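Local coordinates for putative uncharacterized protein SMU.776 (Streptococcus mutans, PDB 3LDF) that binds S-adenosyl-L-homocysteine and is probably an S-adenosyl-L-methionine-dependent methyltransferase acting on RNA, with a PUA-like domain joined to a Rossmann-like catalytic domain, at residues I291-F296 with K308-L313; A329-A334 with Y377-T382. All coordinates share one frame; numbering follows the deposited sequence.

Contact 1. Residues I291-F296 with K308-L313; sequences IDPPSF and KDYHKL. With SAH (S-adenosyl-L-homocysteine), chain B.
Tyr310 and Leu313, one turn apart on helix 306-319, carry the helix side of this contact and meet Ile291 and Pro293 where strand 286-291 runs out into the loop 292-295. Before them in sequence, Asp309 is turned to its own helix: OD1 receives Lys308 NZ at 2.9 Å on the syn side of the carboxylate, and Lys312 NZ makes a longer salt bridge to the same oxygen. Tyr310 then reaches the strand end with CE1, CZ and OH. Its CE1 lies 3.6 Å from Pro293 CD, the proline and phenol crossing at about a right angle, and its OH lies 3.6 Å from Ile291 CG2. That hydroxyl is hydrogen-bonded to Ser330 O on the next strand. At Leu313, CD1 comes over the centre of the Tyr310 ring, 4.2 Å above its plane. The same methyl touches Ile291 CG2 at 3.8 Å and Pro293 CG at 4.0 Å, wedged between ring, isoleucine and proline. The Leu313 side chain also touches Phe220 and Val272, which is part of the S-adenosyl-L-homocysteine site. Asp292 turns from the helix, its CG anti to the backbone N (chi1 -171°), and OD2 accepts the ligand amino N at 2.7 Å. Asp-Pro-Pro after this strand is consistent with motif IV of class I methyltransferases. No hydrogen bond joins the two segments: an apolar seam backs the Asp-Pro-Pro segment, while the Asp292 carboxylate is engaged through both oxygens, OD2 by the ligand and Gln199, OD1 by Ser330.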
loop_
_atom_site.group_PDB
_atom_site.type_symbol
_atom_site.label_atom_id
_atom_site.label_comp_id
_atom_site.label_asym_id
_atom_site.label_seq_id
_atom_site.Cartn_x
_atom_site.Cartn_y
_atom_site.Cartn_z
ATOM N N ILE A 291 -13.885 -0.034 6.821
ATOM C CA ILE A 291 -13.120 -1.004 7.590
ATOM C C ILE A 291 -11.732 -1.251 6.892
ATOM O O ILE A 291 -11.664 -1.722 5.713
ATOM C CB ILE A 291 -13.863 -2.349 7.718
ATOM C CG1 ILE A 291 -15.354 -2.145 8.122
ATOM C CG2 ILE A 291 -13.109 -3.232 8.721
ATOM C CD1 ILE A 291 -16.119 -3.430 8.374
ATOM N N ASP A 292 -10.638 -0.990 7.598
ATOM C CA ASP A 292 -9.319 -1.106 6.930
ATOM C C ASP A 292 -8.259 -1.474 7.937
ATOM O O ASP A 292 -7.447 -0.653 8.290
ATOM C CB ASP A 292 -8.979 0.186 6.187
ATOM C CG ASP A 292 -7.747 0.063 5.319
ATOM O OD1 ASP A 292 -7.524 -1.013 4.704
ATOM O OD2 ASP A 292 -6.991 1.064 5.246
ATOM N N PRO A 293 -8.227 -2.736 8.378
ATOM C CA PRO A 293 -7.285 -3.062 9.428
ATOM C C PRO A 293 -5.879 -3.343 8.866
ATOM O O PRO A 293 -5.737 -3.510 7.652
ATOM C CB PRO A 293 -7.865 -4.358 10.004
ATOM C CG PRO A 293 -8.459 -5.077 8.820
ATOM C CD PRO A 293 -9.048 -3.898 7.987
ATOM N N PRO A 294 -4.849 -3.406 9.753
ATOM C CA PRO A 294 -3.564 -3.916 9.283
ATOM C C PRO A 294 -3.696 -5.443 9.037
ATOM O O PRO A 294 -4.679 -6.082 9.520
ATOM C CB PRO A 294 -2.638 -3.681 10.494
ATOM C CG PRO A 294 -3.568 -3.865 11.685
ATOM C CD PRO A 294 -4.933 -3.375 11.224
ATOM N N SER A 295 -2.721 -6.017 8.340
ATOM C CA SER A 295 -2.834 -7.407 7.912
ATOM C C SER A 295 -2.605 -8.359 9.083
ATOM O O SER A 295 -3.236 -9.428 9.182
ATOM C CB SER A 295 -1.868 -7.690 6.759
ATOM O OG SER A 295 -0.541 -7.755 7.259
ATOM N N PHE A 296 -1.739 -7.934 9.995
ATOM C CA PHE A 296 -1.484 -8.659 11.232
ATOM C C PHE A 296 -1.276 -7.629 12.344
ATOM O O PHE A 296 -0.525 -6.676 12.139
ATOM C CB PHE A 296 -0.234 -9.548 11.072
ATOM C CG PHE A 296 0.181 -10.276 12.334
ATOM C CD1 PHE A 296 -0.495 -11.430 12.754
ATOM C CD2 PHE A 296 1.287 -9.843 13.081
ATOM C CE1 PHE A 296 -0.094 -12.115 13.909
ATOM C CE2 PHE A 296 1.686 -10.514 14.226
ATOM C CZ PHE A 296 0.995 -11.651 14.647
ATOM N N LYS A 308 -8.158 -14.695 9.091
ATOM C CA LYS A 308 -9.052 -15.466 9.935
ATOM C C LYS A 308 -10.163 -14.641 10.562
ATOM O O LYS A 308 -11.245 -15.183 10.814
ATOM C CB LYS A 308 -8.286 -16.268 11.017
ATOM C CG LYS A 308 -9.147 -17.369 11.676
ATOM C CD LYS A 308 -8.385 -18.284 12.655
ATOM C CE LYS A 308 -8.634 -17.929 14.134
ATOM N NZ LYS A 308 -8.391 -16.487 14.514
ATOM N N ASP A 309 -9.892 -13.361 10.820
ATOM C CA ASP A 309 -10.740 -12.583 11.721
ATOM C C ASP A 309 -11.555 -11.510 10.995
ATOM O O ASP A 309 -12.434 -10.910 11.601
ATOM C CB ASP A 309 -9.901 -11.940 12.841
ATOM C CG ASP A 309 -9.135 -12.975 13.667
ATOM O OD1 ASP A 309 -9.735 -14.000 14.069
ATOM O OD2 ASP A 309 -7.936 -12.758 13.942
ATOM N N TYR A 310 -11.277 -11.287 9.720
ATOM C CA TYR A 310 -12.029 -10.264 8.997
ATOM C C TYR A 310 -13.561 -10.491 9.039
ATOM O O TYR A 310 -14.330 -9.517 9.138
ATOM C CB TYR A 310 -11.573 -10.123 7.547
ATOM C CG TYR A 310 -11.714 -8.698 7.033
ATOM C CD1 TYR A 310 -10.594 -7.920 6.799
ATOM C CD2 TYR A 310 -12.959 -8.148 6.766
ATOM C CE1 TYR A 310 -10.726 -6.609 6.326
ATOM C CE2 TYR A 310 -13.104 -6.839 6.304
ATOM C CZ TYR A 310 -11.976 -6.094 6.103
ATOM O OH TYR A 310 -12.076 -4.849 5.628
ATOM N N HIS A 311 -14.002 -11.745 8.992
ATOM C CA HIS A 311 -15.450 -12.020 9.095
ATOM C C HIS A 311 -16.061 -11.371 10.340
ATOM O O HIS A 311 -17.170 -10.845 10.255
ATOM C CB HIS A 311 -15.808 -13.523 9.096
ATOM C CG HIS A 311 -15.316 -14.284 10.290
ATOM N ND1 HIS A 311 -16.117 -14.567 11.387
ATOM C CD2 HIS A 311 -14.122 -14.876 10.535
ATOM C CE1 HIS A 311 -15.422 -15.268 12.268
ATOM N NE2 HIS A 311 -14.216 -15.480 11.770
ATOM N N LYS A 312 -15.335 -11.405 11.468
ATOM C CA LYS A 312 -15.798 -10.746 12.703
ATOM C C LYS A 312 -16.148 -9.243 12.566
ATOM O O LYS A 312 -17.169 -8.789 13.134
ATOM C CB LYS A 312 -14.843 -11.000 13.857
ATOM C CG LYS A 312 -14.609 -12.505 14.104
ATOM C CD LYS A 312 -14.002 -12.761 15.438
ATOM C CE LYS A 312 -12.522 -12.628 15.435
ATOM N NZ LYS A 312 -11.910 -13.278 16.663
ATOM N N LEU A 313 -15.316 -8.500 11.820
ATOM C CA LEU A 313 -15.529 -7.064 11.586
ATOM C C LEU A 313 -16.795 -6.788 10.778
ATOM O O LEU A 313 -17.546 -5.821 11.076
ATOM C CB LEU A 313 -14.319 -6.407 10.909
ATOM C CG LEU A 313 -12.948 -6.624 11.586
ATOM C CD1 LEU A 313 -11.794 -6.242 10.610
ATOM C CD2 LEU A 313 -12.813 -5.896 12.992
HETATM N N SAH B . -6.970 2.606 7.428
HETATM C CA SAH B . -5.749 3.387 7.810
HETATM C CB SAH B . -4.467 2.495 7.728
HETATM C CG SAH B . -4.403 1.412 8.863
HETATM S SD SAH B . -2.774 1.269 9.616
HETATM C C SAH B . -5.763 4.614 6.950
HETATM O O SAH B . -6.782 4.857 6.238
HETATM O OXT SAH B . -4.750 5.358 6.925
HETATM C "C5'" SAH B . -3.182 0.165 10.973
HETATM C "C4'" SAH B . -3.787 0.858 12.219
HETATM O "O4'" SAH B . -4.630 -0.049 12.951
HETATM C "C3'" SAH B . -2.753 1.365 13.250
HETATM O "O3'" SAH B . -3.012 2.754 13.421
HETATM C "C2'" SAH B . -3.077 0.694 14.582
HETATM O "O2'" SAH B . -3.096 1.668 15.639
HETATM C "C1'" SAH B . -4.539 0.252 14.361
HETATM N N9 SAH B . -5.032 -0.937 15.126
HETATM C C8 SAH B . -4.470 -2.201 15.193
HETATM N N7 SAH B . -5.256 -3.027 15.941
HETATM C C5 SAH B . -6.335 -2.296 16.350
HETATM C C6 SAH B . -7.553 -2.537 17.142
HETATM N N6 SAH B . -7.778 -3.776 17.670
HETATM N N1 SAH B . -8.447 -1.507 17.300
HETATM C C2 SAH B . -8.237 -0.272 16.788
HETATM N N3 SAH B . -7.155 0.011 16.043
HETATM C C4 SAH B . -6.181 -0.929 15.811
#

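Contact 2. Residues A329-A334 with Y377-T382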
loop_
_atom_site.group_PDB
_atom_site.type_symbol
_atom_site.label_atom_id
_atom_site.label_comp_id
_atom_site.label_asym_id
_atom_site.label_seq_id
_atom_site.Cartn_x
_atom_site.Cartn_y
_atom_site.Cartn_z
ATOM N N ALA A 329 -15.102 -2.199 2.634
ATOM C CA ALA A 329 -14.213 -3.240 3.164
ATOM C C ALA A 329 -12.913 -3.259 2.403
ATOM O O ALA A 329 -12.866 -3.659 1.192
ATOM C CB ALA A 329 -14.903 -4.638 3.083
ATOM N N SER A 330 -11.873 -2.755 3.048
ATOM C CA SER A 330 -10.547 -2.629 2.443
ATOM C C SER A 330 -9.568 -3.583 3.150
ATOM O O SER A 330 -9.745 -3.836 4.341
ATOM C CB SER A 330 -10.078 -1.198 2.670
ATOM O OG SER A 330 -8.738 -1.020 2.249
ATOM N N THR A 331 -8.577 -4.121 2.416
ATOM C CA THR A 331 -7.377 -4.815 2.955
ATOM C C THR A 331 -6.199 -4.508 2.011
ATOM O O THR A 331 -6.418 -4.359 0.783
ATOM C CB THR A 331 -7.556 -6.408 3.100
ATOM O OG1 THR A 331 -6.374 -7.013 3.631
ATOM C CG2 THR A 331 -7.812 -7.102 1.756
ATOM N N ASN A 332 -5.002 -4.372 2.615
ATOM C CA ASN A 332 -3.725 -4.270 1.831
ATOM C C ASN A 332 -2.908 -5.603 1.960
ATOM O O ASN A 332 -1.700 -5.669 1.612
ATOM C CB ASN A 332 -2.858 -3.042 2.260
ATOM C CG ASN A 332 -3.120 -1.737 1.431
ATOM O OD1 ASN A 332 -3.101 -1.747 0.205
ATOM N ND2 ASN A 332 -3.288 -0.598 2.125
ATOM N N ALA A 333 -3.544 -6.671 2.444
ATOM C CA ALA A 333 -2.787 -7.947 2.643
ATOM C C ALA A 333 -2.472 -8.649 1.322
ATOM O O ALA A 333 -3.391 -8.986 0.585
ATOM C CB ALA A 333 -3.532 -8.917 3.583
ATOM N N ALA A 334 -1.187 -8.856 1.040
ATOM C CA ALA A 334 -0.716 -9.605 -0.134
ATOM C C ALA A 334 -1.114 -11.092 -0.109
ATOM O O ALA A 334 -1.269 -11.730 -1.170
ATOM C CB ALA A 334 0.825 -9.475 -0.252
ATOM N N TYR A 377 -2.089 -5.998 -4.512
ATOM C CA TYR A 377 -2.376 -6.453 -3.139
ATOM C C TYR A 377 -3.543 -5.700 -2.453
ATOM O O TYR A 377 -4.054 -6.175 -1.455
ATOM C CB TYR A 377 -1.100 -6.453 -2.271
ATOM C CG TYR A 377 -0.442 -5.069 -2.175
ATOM C CD1 TYR A 377 -0.973 -4.065 -1.336
ATOM C CD2 TYR A 377 0.692 -4.755 -2.949
ATOM C CE1 TYR A 377 -0.386 -2.780 -1.245
ATOM C CE2 TYR A 377 1.280 -3.461 -2.875
ATOM C CZ TYR A 377 0.715 -2.475 -2.032
ATOM O OH TYR A 377 1.307 -1.209 -1.938
ATOM N N LEU A 378 -3.963 -4.554 -3.009
ATOM C CA LEU A 378 -5.012 -3.749 -2.423
ATOM C C LEU A 378 -6.337 -4.304 -2.908
ATOM O O LEU A 378 -6.482 -4.501 -4.084
ATOM C CB LEU A 378 -4.885 -2.252 -2.824
ATOM C CG LEU A 378 -6.049 -1.378 -2.364
ATOM C CD1 LEU A 378 -6.145 -1.311 -0.829
ATOM C CD2 LEU A 378 -5.801 0.072 -2.884
ATOM N N LYS A 379 -7.293 -4.558 -2.008
ATOM C CA LYS A 379 -8.682 -4.924 -2.389
ATOM C C LYS A 379 -9.636 -4.050 -1.580
ATOM O O LYS A 379 -9.555 -4.013 -0.342
ATOM C CB LYS A 379 -8.982 -6.400 -2.105
ATOM C CG LYS A 379 -8.055 -7.409 -2.769
ATOM C CD LYS A 379 -6.963 -7.837 -1.806
ATOM C CE LYS A 379 -5.840 -8.639 -2.495
ATOM N NZ LYS A 379 -4.660 -8.911 -1.605
ATOM N N VAL A 380 -10.514 -3.338 -2.256
ATOM C CA VAL A 380 -11.513 -2.538 -1.589
ATOM C C VAL A 380 -12.917 -2.849 -2.183
ATOM O O VAL A 380 -13.228 -2.449 -3.305
ATOM C CB VAL A 380 -11.218 -1.012 -1.686
ATOM C CG1 VAL A 380 -12.264 -0.165 -0.901
ATOM C CG2 VAL A 380 -9.707 -0.632 -1.169
ATOM N N PHE A 381 -13.743 -3.553 -1.416
ATOM C CA PHE A 381 -15.145 -3.770 -1.786
ATOM C C PHE A 381 -16.141 -2.690 -1.200
ATOM O O PHE A 381 -16.076 -2.331 -0.005
ATOM C CB PHE A 381 -15.588 -5.176 -1.335
ATOM C CG PHE A 381 -15.103 -6.323 -2.224
ATOM C CD1 PHE A 381 -15.579 -6.463 -3.523
ATOM C CD2 PHE A 381 -14.191 -7.282 -1.737
ATOM C CE1 PHE A 381 -15.168 -7.547 -4.325
ATOM C CE2 PHE A 381 -13.797 -8.345 -2.509
ATOM C CZ PHE A 381 -14.290 -8.479 -3.815
ATOM N N THR A 382 -17.027 -2.159 -2.039
ATOM C CA THR A 382 -18.131 -1.288 -1.561
ATOM C C THR A 382 -19.354 -2.178 -1.666
ATOM O O THR A 382 -19.612 -2.727 -2.739
ATOM C CB THR A 382 -18.364 -0.027 -2.443
ATOM O OG1 THR A 382 -17.176 0.762 -2.462
ATOM C CG2 THR A 382 -19.564 0.877 -1.891
HETATM O O HOH W 1 -2.234 -9.924 -3.277
#
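Ala329 and Phe381 form a hydrogen-bonded antiparallel pair, with Ala329 N to Phe381 O and Phe381 N to Ala329 O both 2.8 Å long. Thr331 and Lys379 make a second such pair; the bond from Lys379 N to Thr331 O is the straighter of its two, with 174° at the hydrogen. Between them Ser330 faces Val380 as a non-hydrogen-bonded pair, and the strand axes run 4.6 Å apart at 177°. This is the tight part. On the face bearing Ala329, Thr331, Lys379 and Phe381, Thr331 CG2 lies alongside the lysine chain, 3.7 Å from Lys379 CD, and helix 338-349 covers this face through Phe341. On the other face Val380 CG2 touches Ser330 OG at 3.6 Å. Past Thr331 the pairing gives way to side-chain contacts in a looser, more exposed end. Thr331 OG1, anti to its own N, accepts Ala333 N at 3.1 Å and closes an ST turn. The bend at chi2 (97°) carries the Lys379 chain along the sheet towards this turn, where NZ donates to Tyr377 O at 2.8 Å, from above the carbonyl plane, and to Met336 O. A water accepts from NZ and donates to the carbonyl O of Ala334, an exposed residue, bridging the two segments. Tyr377, partly exposed, lays its CB against Ala334 CA at 3.8 Å. The antiparallel pairing of 379-384 with 325-331 introduces the reversed strand of the seven-stranded sheet, whose order 3-2-1-4-5-7-6 is the hallmark of class I Rossmann-like methyltransferases.

Overall arrangement
Both contacts lie in the methyltransferase domain, in series along the chain, with centres about 10 Å apart. Contact 1 is buried and fastens helix 306-319 against the end of strand 286-291 mainly by apolar contacts, with no hydrogen bond between the two segments; contact 2 joins strands 325-331 and 379-384 mainly by backbone hydrogen bonds, buried along the strands but more exposed where they part. Strand 325-331, part of contact 2, also pairs with strand 286-291 of contact 1 and so connects the two, and Ser330 is the residue through which they touch. Contact 1 borders the ligand directly, whereas contact 2 lies one strand further across the sheet.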